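Local coordinates for protein EmGH1 (Erythrobacter marinus, PDB 5Z87) that belongs to glycosyl hydrolase family 3 and probably acts as a beta-glucosidase, cleaving beta-linked sugars, at residues R680-L685 with R781-V785; V317-H321 with E330-M336; V439-A444 with C531-N535; V204-K209 with P263-A267. All coordinates share one frame; numbering follows the deposited sequence.

In the fold
The four contacts are spread over the three parts of this family 3 chain. Along the sequence the order is interaction 4, interaction 2, interaction 3 and interaction 1, each closing before the next opens. Interactions 4 and 2 both pack helices in the TIM-barrel N-terminal part, with centres about 30 Å apart. Interaction 3 joins two neighbouring parallel strands of the C-terminal family 3 domain, its centre about 33 Å from that of interaction 4. Interaction 1 ties the chain's C-terminus to the sheet of the fibronectin type III-like part. Its centre is about 52 Å from those of interactions 2 and 3. No two contacts touch; two lie in the barrel part and one in each of the other parts.

Interaction 1 (R680-L685 with R781-V785); sequences RASIGL and RITLV
S682 and I683 pair in parallel with T783 and L784 at the edge of the mixed sheet in the fibronectin type III-like part of the chain. Strand 682-683 is the outermost strand here, and strand 778-784 runs between it and strand 764-771. Three regular strand-to-strand bonds join the segments. T783 N gives to A681 O at 3.1 Å. I683 N gives to T783 O. V785 N gives to I683 O at 2.8 Å, the shortest of the three. One face of the sheet carries S682 and T783, and here S682 OG lies 3.3 Å from V785 CG2. The other face carries I683 and L784, which lie side by side and point the same way. I683 CG1 sits between its own backbone N and carbonyl carbon (chi1 68°), and from there it meets L784 CD2 at 3.7 Å. F750 of helix 747-750 packs on both of these side chains. The chain ends at V785, and its carboxylate turns back to the first segment. L685 N makes a weak bond to V785 OXT at 3.2 Å. The L685 side chain lies over the same end, with CG 3.5 Å from V785 OXT and CD2 3.9 Å from L784 CB. With alanine in place of L685 the branch over the chain end is gone, which would probably leave a gap beside L784 CB and V785 OXT. R680 points its NH2 elsewhere, into a salt bridge with D687. A water hydrogen-bonded to A681 O also bonds T783 OG1, at 3.1 Å from that hydroxyl.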
loop_
_atom_site.group_PDB
_atom_site.type_symbol
_atom_site.label_atom_id
_atom_site.label_comp_id
_atom_site.label_asym_id
_atom_site.label_seq_id
_atom_site.Cartn_x
_atom_site.Cartn_y
_atom_site.Cartn_z
ATOM N N ARG A 680 -13.889 -34.912 -14.664
ATOM C CA ARG A 680 -14.781 -35.399 -13.619
ATOM C C ARG A 680 -15.420 -34.212 -12.926
ATOM O O ARG A 680 -14.793 -33.163 -12.775
ATOM C CB ARG A 680 -14.042 -36.235 -12.549
ATOM C CG ARG A 680 -13.503 -37.572 -13.005
ATOM C CD ARG A 680 -13.377 -38.502 -11.809
ATOM N NE ARG A 680 -12.157 -38.256 -11.045
ATOM C CZ ARG A 680 -11.986 -38.605 -9.769
ATOM N NH1 ARG A 680 -12.966 -39.218 -9.100
ATOM N NH2 ARG A 680 -10.830 -38.348 -9.157
ATOM N N ALA A 681 -16.664 -34.389 -12.488
ATOM C CA ALA A 681 -17.334 -33.336 -11.737
ATOM C C ALA A 681 -16.908 -33.311 -10.277
ATOM O O ALA A 681 -17.011 -32.263 -9.630
ATOM C CB ALA A 681 -18.858 -33.495 -11.831
ATOM N N SER A 682 -16.414 -34.430 -9.756
ATOM C CA SER A 682 -16.057 -34.533 -8.350
ATOM C C SER A 682 -14.833 -35.428 -8.199
ATOM O O SER A 682 -14.796 -36.531 -8.752
ATOM C CB SER A 682 -17.232 -35.089 -7.544
ATOM O OG SER A 682 -16.961 -34.990 -6.166
ATOM N N ILE A 683 -13.841 -34.954 -7.448
ATOM C CA ILE A 683 -12.592 -35.675 -7.237
ATOM C C ILE A 683 -12.255 -35.660 -5.750
ATOM O O ILE A 683 -12.848 -34.924 -4.959
ATOM C CB ILE A 683 -11.422 -35.082 -8.050
ATOM C CG1 ILE A 683 -11.061 -33.698 -7.499
ATOM C CG2 ILE A 683 -11.774 -35.047 -9.526
ATOM C CD1 ILE A 683 -9.840 -33.055 -8.125
ATOM N N GLY A 684 -11.285 -36.498 -5.377
ATOM C CA GLY A 684 -10.814 -36.523 -4.009
ATOM C C GLY A 684 -9.757 -35.469 -3.734
ATOM O O GLY A 684 -9.130 -34.933 -4.652
ATOM N N LEU A 685 -9.514 -35.190 -2.475
ATOM C CA LEU A 685 -8.629 -34.135 -2.069
ATOM C C LEU A 685 -7.245 -34.266 -2.602
ATOM O O LEU A 685 -6.599 -33.316 -2.822
ATOM C CB LEU A 685 -8.586 -33.989 -0.564
ATOM C CG LEU A 685 -9.844 -33.733 0.227
ATOM C CD1 LEU A 685 -9.511 -33.599 1.670
ATOM C CD2 LEU A 685 -10.631 -32.549 -0.241
ATOM N N ARG A 781 -17.454 -25.937 -12.863
ATOM C CA ARG A 781 -17.346 -26.099 -11.420
ATOM C C ARG A 781 -17.115 -27.555 -11.058
ATOM O O ARG A 781 -17.841 -28.438 -11.518
ATOM C CB ARG A 781 -18.601 -25.588 -10.730
ATOM C CG ARG A 781 -18.678 -24.096 -10.721
ATOM C CD ARG A 781 -20.034 -23.627 -10.259
ATOM N NE ARG A 781 -19.933 -22.298 -9.683
ATOM C CZ ARG A 781 -19.800 -21.197 -10.405
ATOM N NH1 ARG A 781 -19.766 -21.277 -11.730
ATOM N NH2 ARG A 781 -19.701 -20.021 -9.808
ATOM N N ILE A 782 -16.127 -27.796 -10.205
ATOM C CA ILE A 782 -15.888 -29.121 -9.660
ATOM C C ILE A 782 -15.985 -29.052 -8.140
ATOM O O ILE A 782 -15.938 -27.977 -7.529
ATOM C CB ILE A 782 -14.524 -29.686 -10.096
ATOM C CG1 ILE A 782 -13.406 -28.800 -9.542
ATOM C CG2 ILE A 782 -14.465 -29.787 -11.622
ATOM C CD1 ILE A 782 -12.317 -29.573 -8.829
ATOM N N THR A 783 -16.125 -30.228 -7.531
ATOM C CA THR A 783 -16.191 -30.370 -6.082
ATOM C C THR A 783 -15.038 -31.246 -5.615
ATOM O O THR A 783 -14.787 -32.308 -6.194
ATOM C CB THR A 783 -17.528 -30.974 -5.654
ATOM O OG1 THR A 783 -18.582 -30.089 -6.037
ATOM C CG2 THR A 783 -17.581 -31.184 -4.148
ATOM N N LEU A 784 -14.327 -30.788 -4.594
ATOM C CA LEU A 784 -13.355 -31.618 -3.900
ATOM C C LEU A 784 -14.060 -32.320 -2.748
ATOM O O LEU A 784 -14.814 -31.688 -1.995
ATOM C CB LEU A 784 -12.184 -30.786 -3.372
ATOM C CG LEU A 784 -11.470 -29.836 -4.337
ATOM C CD1 LEU A 784 -10.337 -29.093 -3.635
ATOM C CD2 LEU A 784 -10.958 -30.576 -5.556
ATOM N N VAL A 785 -13.830 -33.627 -2.628
ATOM C CA VAL A 785 -14.449 -34.438 -1.580
ATOM C C VAL A 785 -13.389 -35.084 -0.693
ATOM O O VAL A 785 -13.492 -35.050 0.538
ATOM C CB VAL A 785 -15.366 -35.509 -2.173
ATOM C CG1 VAL A 785 -15.918 -36.388 -1.072
ATOM C CG2 VAL A 785 -16.508 -34.853 -2.937
ATOM O OXT VAL A 785 -12.406 -35.649 -1.182
HETATM O O HOH W 1 -19.186 -31.337 -8.788
#

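Interaction 2 (V317-H321 with E330-M336); sequences VRRIH and EAEAAIM
R318 reaches across to E330 and lies alongside it, both side chains pointing the same way. CG stands anti to the R318 backbone N (chi1 -174°), which sends the chain along the E330 side chain. From CB the R318 chain runs to CG, 3.6 Å from E330 OE2. CD comes closer, 3.4 Å from E330 OE2. The chain then bends at chi3. NE turns to D315 in a salt bridge, and NH2 bonds N349 O. NH1 completes the salt bridge to E330, 2.9 Å from OE2. The oxygen lies in the guanidinium plane, but NH1 meets it from above the carboxylate, 56° out of that plane. With three partners, the guanidinium is held from several directions and its rotation is fixed.

Away from the charged pair the contact is mostly van der Waals. A333 CB lies 3.3 Å from V317 O and also faces H321 CB. I320 CG2 meets M336 SD at 4.0 Å, the two side chains crossing at a slant. The H321 ring has E330 N over one face, and its ND1 bonds A327 O. H321 also packs on I715 of the second subunit.

These short helices follow strand 309-311, a strand of the parallel barrel sheet. Helix 330-340 packs its first turns against helix 319-322, and it sets A331 and A334 on helix 355-360.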
loop_
_atom_site.group_PDB
_atom_site.type_symbol
_atom_site.label_atom_id
_atom_site.label_comp_id
_atom_site.label_asym_id
_atom_site.label_seq_id
_atom_site.Cartn_x
_atom_site.Cartn_y
_atom_site.Cartn_z
ATOM N N VAL A 317 24.697 -6.380 4.797
ATOM C CA VAL A 317 24.934 -6.858 6.159
ATOM C C VAL A 317 25.255 -5.682 7.071
ATOM O O VAL A 317 24.643 -5.518 8.130
ATOM C CB VAL A 317 26.045 -7.931 6.205
ATOM C CG1 VAL A 317 26.168 -8.476 7.618
ATOM C CG2 VAL A 317 25.731 -9.094 5.276
ATOM N N ARG A 318 26.199 -4.831 6.655
ATOM C CA ARG A 318 26.474 -3.598 7.387
ATOM C C ARG A 318 25.209 -2.763 7.598
ATOM O O ARG A 318 25.045 -2.124 8.640
ATOM C CB ARG A 318 27.520 -2.769 6.639
ATOM C CG ARG A 318 27.956 -1.533 7.412
ATOM C CD ARG A 318 28.745 -0.568 6.548
ATOM N NE ARG A 318 29.539 -1.291 5.565
ATOM C CZ ARG A 318 30.788 -1.696 5.769
ATOM N NH1 ARG A 318 31.398 -1.437 6.921
ATOM N NH2 ARG A 318 31.424 -2.348 4.816
ATOM N N ARG A 319 24.305 -2.753 6.616
ATOM C CA ARG A 319 23.140 -1.881 6.697
ATOM C C ARG A 319 22.096 -2.370 7.688
ATOM O O ARG A 319 21.181 -1.604 8.004
ATOM C CB ARG A 319 22.508 -1.719 5.322
ATOM C CG ARG A 319 23.304 -0.828 4.392
ATOM C CD ARG A 319 22.794 -0.973 2.996
ATOM N NE ARG A 319 23.708 -0.400 2.026
ATOM C CZ ARG A 319 23.569 -0.573 0.719
ATOM N NH1 ARG A 319 22.554 -1.296 0.260
ATOM N NH2 ARG A 319 24.439 -0.033 -0.127
ATOM N N ILE A 320 22.203 -3.615 8.171
ATOM C CA ILE A 320 21.428 -4.032 9.334
ATOM C C ILE A 320 21.606 -3.027 10.456
ATOM O O ILE A 320 20.670 -2.729 11.209
ATOM C CB ILE A 320 21.850 -5.436 9.796
ATOM C CG1 ILE A 320 21.627 -6.485 8.703
ATOM C CG2 ILE A 320 21.104 -5.839 11.078
ATOM C CD1 ILE A 320 22.333 -7.808 9.064
ATOM N N HIS A 321 22.820 -2.499 10.586
ATOM C CA HIS A 321 23.155 -1.473 11.552
ATOM C C HIS A 321 22.930 -0.076 10.988
ATOM O O HIS A 321 22.183 0.714 11.571
ATOM C CB HIS A 321 24.613 -1.620 11.998
ATOM C CG HIS A 321 25.148 -0.406 12.690
ATOM N ND1 HIS A 321 24.660 0.035 13.904
ATOM C CD2 HIS A 321 26.102 0.483 12.322
ATOM C CE1 HIS A 321 25.303 1.133 14.262
ATOM N NE2 HIS A 321 26.178 1.430 13.317
ATOM N N GLU A 330 28.678 -2.427 13.641
ATOM C CA GLU A 330 29.043 -3.250 12.492
ATOM C C GLU A 330 29.388 -4.675 12.912
ATOM O O GLU A 330 28.979 -5.637 12.248
ATOM C CB GLU A 330 30.196 -2.602 11.738
ATOM C CG GLU A 330 29.884 -1.189 11.305
ATOM C CD GLU A 330 30.936 -0.646 10.357
ATOM O OE1 GLU A 330 32.134 -0.857 10.629
ATOM O OE2 GLU A 330 30.565 -0.021 9.336
ATOM N N ALA A 331 30.106 -4.836 14.026
ATOM C CA ALA A 331 30.386 -6.177 14.544
ATOM C C ALA A 331 29.104 -6.928 14.876
ATOM O O ALA A 331 28.989 -8.130 14.588
ATOM C CB ALA A 331 31.276 -6.095 15.785
ATOM N N GLU A 332 28.134 -6.246 15.509
ATOM C CA GLU A 332 26.857 -6.898 15.775
ATOM C C GLU A 332 26.116 -7.222 14.482
ATOM O O GLU A 332 25.414 -8.235 14.414
ATOM C CB GLU A 332 25.972 -6.041 16.690
ATOM C CG GLU A 332 24.614 -6.717 16.931
ATOM C CD GLU A 332 23.766 -6.115 18.062
ATOM O OE1 GLU A 332 23.658 -4.873 18.166
ATOM O OE2 GLU A 332 23.183 -6.905 18.841
ATOM N N ALA A 333 26.275 -6.396 13.442
ATOM C CA ALA A 333 25.616 -6.676 12.165
ATOM C C ALA A 333 26.170 -7.945 11.526
ATOM O O ALA A 333 25.407 -8.806 11.060
ATOM C CB ALA A 333 25.774 -5.485 11.209
ATOM N N ALA A 334 27.498 -8.074 11.489
ATOM C CA ALA A 334 28.111 -9.297 10.976
ATOM C C ALA A 334 27.569 -10.518 11.703
ATOM O O ALA A 334 27.208 -11.517 11.068
ATOM C CB ALA A 334 29.639 -9.205 11.105
ATOM N N ILE A 335 27.436 -10.433 13.034
ATOM C CA ILE A 335 26.980 -11.584 13.814
ATOM C C ILE A 335 25.529 -11.918 13.487
ATOM O O ILE A 335 25.171 -13.090 13.309
ATOM C CB ILE A 335 27.168 -11.334 15.320
ATOM C CG1 ILE A 335 28.653 -11.268 15.668
ATOM C CG2 ILE A 335 26.496 -12.456 16.127
ATOM C CD1 ILE A 335 28.922 -10.965 17.144
ATOM N N MET A 336 24.665 -10.897 13.415
ATOM C CA MET A 336 23.261 -11.135 13.079
ATOM C C MET A 336 23.113 -11.780 11.703
ATOM O O MET A 336 22.391 -12.773 11.548
ATOM C CB MET A 336 22.477 -9.826 13.139
ATOM C CG MET A 336 22.188 -9.357 14.544
ATOM S SD MET A 336 21.168 -7.864 14.540
ATOM C CE MET A 336 21.107 -7.518 16.301
#

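Interaction 3 (V439-A444 with C531-N535); sequences VVGPNA and CLGGN
C531 and N443 hold the two segments together through their backbones. C531 N gives a bond to V440 O at 2.8 Å. N443 N returns one to C531 O at 3.2 Å. The N443 side chain adds a third bond, from ND2 to G534 O at 3.0 Å. This approach comes from above the G534 carbonyl plane, 40° out of it. N443 CG stands anti to the carbonyl carbon of its own residue (chi1 -66°), which carries the amide along the second segment. Its other end, OD1, takes a hydrogen from a water that also accepts from N535 ND2. C531 CB packs against A444 CB at 3.9 Å.

Strands 436-440 and 527-533 are neighbours, parallel, in the mixed sheet of the family 3 C-terminal domain. The contact lies where both strands end and pass into loops. G441 fits the turn because its backbone angles (phi 133°) call for glycine, and a CB there would clash with C531 O. The P442 ring follows, its CD 4.0 Å from L532 CD2.

Helices then close in on the sheet. Q561 of helix 561-569 touches P442 and L532, and its OE1 accepts from G533 N. L463 and L466 of helix 462-473 cover V439, while A462 of the same helix packs on C531. N535 is fixed in turn by T486, S537 and T538.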
loop_
_atom_site.group_PDB
_atom_site.type_symbol
_atom_site.label_atom_id
_atom_site.label_comp_id
_atom_site.label_asym_id
_atom_site.label_seq_id
_atom_site.Cartn_x
_atom_site.Cartn_y
_atom_site.Cartn_z
ATOM N N VAL A 439 9.131 8.276 -38.747
ATOM C CA VAL A 439 9.445 7.601 -37.491
ATOM C C VAL A 439 9.893 8.673 -36.509
ATOM O O VAL A 439 10.914 9.333 -36.732
ATOM C CB VAL A 439 10.528 6.526 -37.684
ATOM C CG1 VAL A 439 10.843 5.826 -36.367
ATOM C CG2 VAL A 439 10.076 5.507 -38.718
ATOM N N VAL A 440 9.129 8.859 -35.429
ATOM C CA VAL A 440 9.268 10.025 -34.562
ATOM C C VAL A 440 9.091 9.624 -33.101
ATOM O O VAL A 440 8.290 8.742 -32.773
ATOM C CB VAL A 440 8.244 11.111 -34.959
ATOM C CG1 VAL A 440 6.881 10.476 -35.135
ATOM C CG2 VAL A 440 8.171 12.215 -33.913
ATOM N N GLY A 441 9.837 10.301 -32.219
ATOM C CA GLY A 441 9.688 10.128 -30.791
ATOM C C GLY A 441 11.002 9.947 -30.051
ATOM O O GLY A 441 12.043 9.624 -30.636
ATOM N N PRO A 442 10.974 10.145 -28.732
ATOM C CA PRO A 442 12.221 10.054 -27.954
ATOM C C PRO A 442 12.870 8.678 -27.997
ATOM O O PRO A 442 14.086 8.583 -27.794
ATOM C CB PRO A 442 11.778 10.428 -26.535
ATOM C CG PRO A 442 10.311 10.100 -26.497
ATOM C CD PRO A 442 9.803 10.418 -27.881
ATOM N N ASN A 443 12.128 7.615 -28.301
ATOM C CA ASN A 443 12.702 6.276 -28.327
ATOM C C ASN A 443 12.778 5.686 -29.730
ATOM O O ASN A 443 12.752 4.464 -29.890
ATOM C CB ASN A 443 11.922 5.351 -27.397
ATOM C CG ASN A 443 12.068 5.755 -25.951
ATOM O OD1 ASN A 443 12.995 6.498 -25.602
ATOM N ND2 ASN A 443 11.138 5.308 -25.103
ATOM N N ALA A 444 12.893 6.532 -30.756
ATOM C CA ALA A 444 12.956 6.016 -32.122
ATOM C C ALA A 444 14.385 5.709 -32.551
ATOM O O ALA A 444 14.673 4.595 -33.005
ATOM C CB ALA A 444 12.318 7.007 -33.107
ATOM N N CYS A 531 7.279 6.492 -31.393
ATOM C CA CYS A 531 8.070 5.664 -30.480
ATOM C C CYS A 531 8.192 6.414 -29.157
ATOM O O CYS A 531 8.975 7.362 -29.038
ATOM C CB CYS A 531 9.434 5.355 -31.081
ATOM S SG CYS A 531 9.304 4.475 -32.652
ATOM N N LEU A 532 7.403 5.988 -28.170
ATOM C CA LEU A 532 7.238 6.710 -26.914
ATOM C C LEU A 532 7.412 5.748 -25.736
ATOM O O LEU A 532 7.571 4.533 -25.904
ATOM C CB LEU A 532 5.863 7.391 -26.862
ATOM C CG LEU A 532 5.328 8.055 -28.137
ATOM C CD1 LEU A 532 3.838 8.268 -28.037
ATOM C CD2 LEU A 532 6.022 9.373 -28.354
ATOM N N GLY A 533 7.380 6.306 -24.529
ATOM C CA GLY A 533 7.360 5.495 -23.325
ATOM C C GLY A 533 8.163 6.108 -22.200
ATOM O O GLY A 533 7.816 7.175 -21.673
ATOM N N GLY A 534 9.244 5.431 -21.822
ATOM C CA GLY A 534 10.161 5.923 -20.814
ATOM C C GLY A 534 11.537 5.412 -21.170
ATOM O O GLY A 534 11.708 4.727 -22.176
ATOM N N ASN A 535 12.532 5.745 -20.355
ATOM C CA ASN A 535 13.871 5.233 -20.631
ATOM C C ASN A 535 14.510 4.788 -19.321
ATOM O O ASN A 535 13.880 4.785 -18.254
ATOM C CB ASN A 535 14.727 6.263 -21.393
ATOM C CG ASN A 535 14.936 7.551 -20.622
ATOM O OD1 ASN A 535 14.925 7.569 -19.391
ATOM N ND2 ASN A 535 15.135 8.644 -21.350
HETATM O O HOH W 2 14.832 8.425 -24.415
#

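Interaction 4 (V204-K209 with P263-A267); sequences VTVSAK and PPFRA. With EDO (1,2-ethanediol), chain K.
T205 and P264 meet where helix 201-216 packs against helix 263-270. The two short segments run roughly parallel, 28° apart, and their axes come within 8.2 Å. T205 OG1 lies 3.1 Å from P264 N. This is not a hydrogen bond, since a proline N has no hydrogen to share. The hydroxyl is satisfied within its own helix by P201 O. It also rests on the ring, with OG1 3.4 Å from P264 CD. T205 CG2 stands anti to the backbone N and meets A267 CB at 3.6 Å. Replacing T205 by alanine removes OG1 and CG2, which would probably leave P201 O without its hydroxyl mate and open a gap beside A267 CB and the P264 ring.

Both helices belong to the TIM-barrel N-terminal part of the enzyme. Strand 229-235 of the parallel barrel sheet lies between them in sequence. V204 CG1 crosses over P264 and meets its CB at 3.7 Å. One turn on from T205, K209 lays its chain past A267, with CD 3.8 Å from A267 CB. The lysine ends in a salt bridge from NZ to E271, just beyond the second helix.

R266 points elsewhere. Its NH2 makes a weak bond, 3.4 Å, to O2 of a 1,2-ethanediol, probably from the crystallisation liquor. That molecule is also hydrogen-bonded to D756 O.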
loop_
_atom_site.group_PDB
_atom_site.type_symbol
_atom_site.label_atom_id
_atom_site.label_comp_id
_atom_site.label_asym_id
_atom_site.label_seq_id
_atom_site.Cartn_x
_atom_site.Cartn_y
_atom_site.Cartn_z
ATOM N N VAL A 204 5.636 -16.058 -12.617
ATOM C CA VAL A 204 6.985 -15.839 -12.103
ATOM C C VAL A 204 7.615 -17.162 -11.678
ATOM O O VAL A 204 8.823 -17.365 -11.844
ATOM C CB VAL A 204 6.955 -14.815 -10.949
ATOM C CG1 VAL A 204 8.318 -14.671 -10.317
ATOM C CG2 VAL A 204 6.491 -13.471 -11.451
ATOM N N THR A 205 6.803 -18.094 -11.178
ATOM C CA THR A 205 7.295 -19.414 -10.792
ATOM C C THR A 205 7.722 -20.217 -12.013
ATOM O O THR A 205 8.797 -20.830 -12.028
ATOM C CB THR A 205 6.209 -20.150 -10.004
ATOM O OG1 THR A 205 6.027 -19.489 -8.748
ATOM C CG2 THR A 205 6.577 -21.614 -9.766
ATOM N N VAL A 206 6.889 -20.209 -13.054
ATOM C CA VAL A 206 7.225 -20.918 -14.281
ATOM C C VAL A 206 8.466 -20.308 -14.913
ATOM O O VAL A 206 9.371 -21.022 -15.361
ATOM C CB VAL A 206 6.023 -20.898 -15.241
ATOM C CG1 VAL A 206 6.465 -21.258 -16.644
ATOM C CG2 VAL A 206 4.933 -21.840 -14.735
ATOM N N SER A 207 8.542 -18.979 -14.928
ATOM C CA SER A 207 9.713 -18.322 -15.486
ATOM C C SER A 207 10.960 -18.616 -14.661
ATOM O O SER A 207 12.026 -18.884 -15.225
ATOM C CB SER A 207 9.472 -16.817 -15.580
ATOM O OG SER A 207 8.247 -16.548 -16.239
ATOM N N ALA A 208 10.847 -18.570 -13.327
ATOM C CA ALA A 208 12.012 -18.797 -12.470
ATOM C C ALA A 208 12.627 -20.173 -12.717
ATOM O O ALA A 208 13.854 -20.302 -12.801
ATOM C CB ALA A 208 11.625 -18.648 -10.994
ATOM N N LYS A 209 11.786 -21.205 -12.850
ATOM C CA LYS A 209 12.285 -22.548 -13.120
ATOM C C LYS A 209 12.984 -22.623 -14.468
ATOM O O LYS A 209 13.998 -23.314 -14.607
ATOM C CB LYS A 209 11.145 -23.561 -13.088
ATOM C CG LYS A 209 10.356 -23.571 -11.807
ATOM C CD LYS A 209 9.846 -24.953 -11.474
ATOM C CE LYS A 209 8.888 -25.483 -12.498
ATOM N NZ LYS A 209 8.898 -26.977 -12.415
ATOM N N PRO A 263 6.399 -18.635 -3.666
ATOM C CA PRO A 263 6.289 -19.810 -4.579
ATOM C C PRO A 263 7.365 -19.841 -5.657
ATOM O O PRO A 263 7.873 -20.929 -5.986
ATOM C CB PRO A 263 4.881 -19.669 -5.176
ATOM C CG PRO A 263 4.099 -18.995 -4.069
ATOM C CD PRO A 263 5.067 -18.027 -3.421
ATOM N N PRO A 264 7.758 -18.703 -6.245
ATOM C CA PRO A 264 8.871 -18.784 -7.214
ATOM C C PRO A 264 10.195 -19.160 -6.578
ATOM O O PRO A 264 10.970 -19.922 -7.176
ATOM C CB PRO A 264 8.910 -17.381 -7.844
ATOM C CG PRO A 264 8.112 -16.509 -6.933
ATOM C CD PRO A 264 7.079 -17.393 -6.315
ATOM N N PHE A 265 10.487 -18.636 -5.388
ATOM C CA PHE A 265 11.683 -19.059 -4.664
ATOM C C PHE A 265 11.605 -20.540 -4.319
ATOM O O PHE A 265 12.575 -21.283 -4.498
ATOM C CB PHE A 265 11.855 -18.231 -3.392
ATOM C CG PHE A 265 12.375 -16.838 -3.630
ATOM C CD1 PHE A 265 13.738 -16.611 -3.799
ATOM C CD2 PHE A 265 11.505 -15.748 -3.645
ATOM C CE1 PHE A 265 14.217 -15.328 -4.013
ATOM C CE2 PHE A 265 11.979 -14.465 -3.858
ATOM C CZ PHE A 265 13.335 -14.247 -4.045
ATOM N N ARG A 266 10.448 -20.992 -3.830
ATOM C CA ARG A 266 10.328 -22.398 -3.463
ATOM C C ARG A 266 10.573 -23.297 -4.666
ATOM O O ARG A 266 11.268 -24.314 -4.556
ATOM C CB ARG A 266 8.957 -22.688 -2.858
ATOM C CG ARG A 266 8.830 -24.122 -2.354
ATOM C CD ARG A 266 7.468 -24.376 -1.718
ATOM N NE ARG A 266 7.343 -25.754 -1.246
ATOM C CZ ARG A 266 7.141 -26.115 0.019
ATOM N NH1 ARG A 266 7.020 -25.196 0.971
ATOM N NH2 ARG A 266 7.047 -27.403 0.330
ATOM N N ALA A 267 10.022 -22.928 -5.829
ATOM C CA ALA A 267 10.224 -23.733 -7.026
ATOM C C ALA A 267 11.677 -23.679 -7.497
ATOM O O ALA A 267 12.253 -24.708 -7.861
ATOM C CB ALA A 267 9.283 -23.273 -8.134
HETATM C C1 EDO K . 6.692 -26.506 4.477
HETATM O O1 EDO K . 5.921 -26.334 5.673
HETATM C C2 EDO K . 6.824 -28.003 4.210
HETATM O O2 EDO K . 5.784 -28.444 3.325
#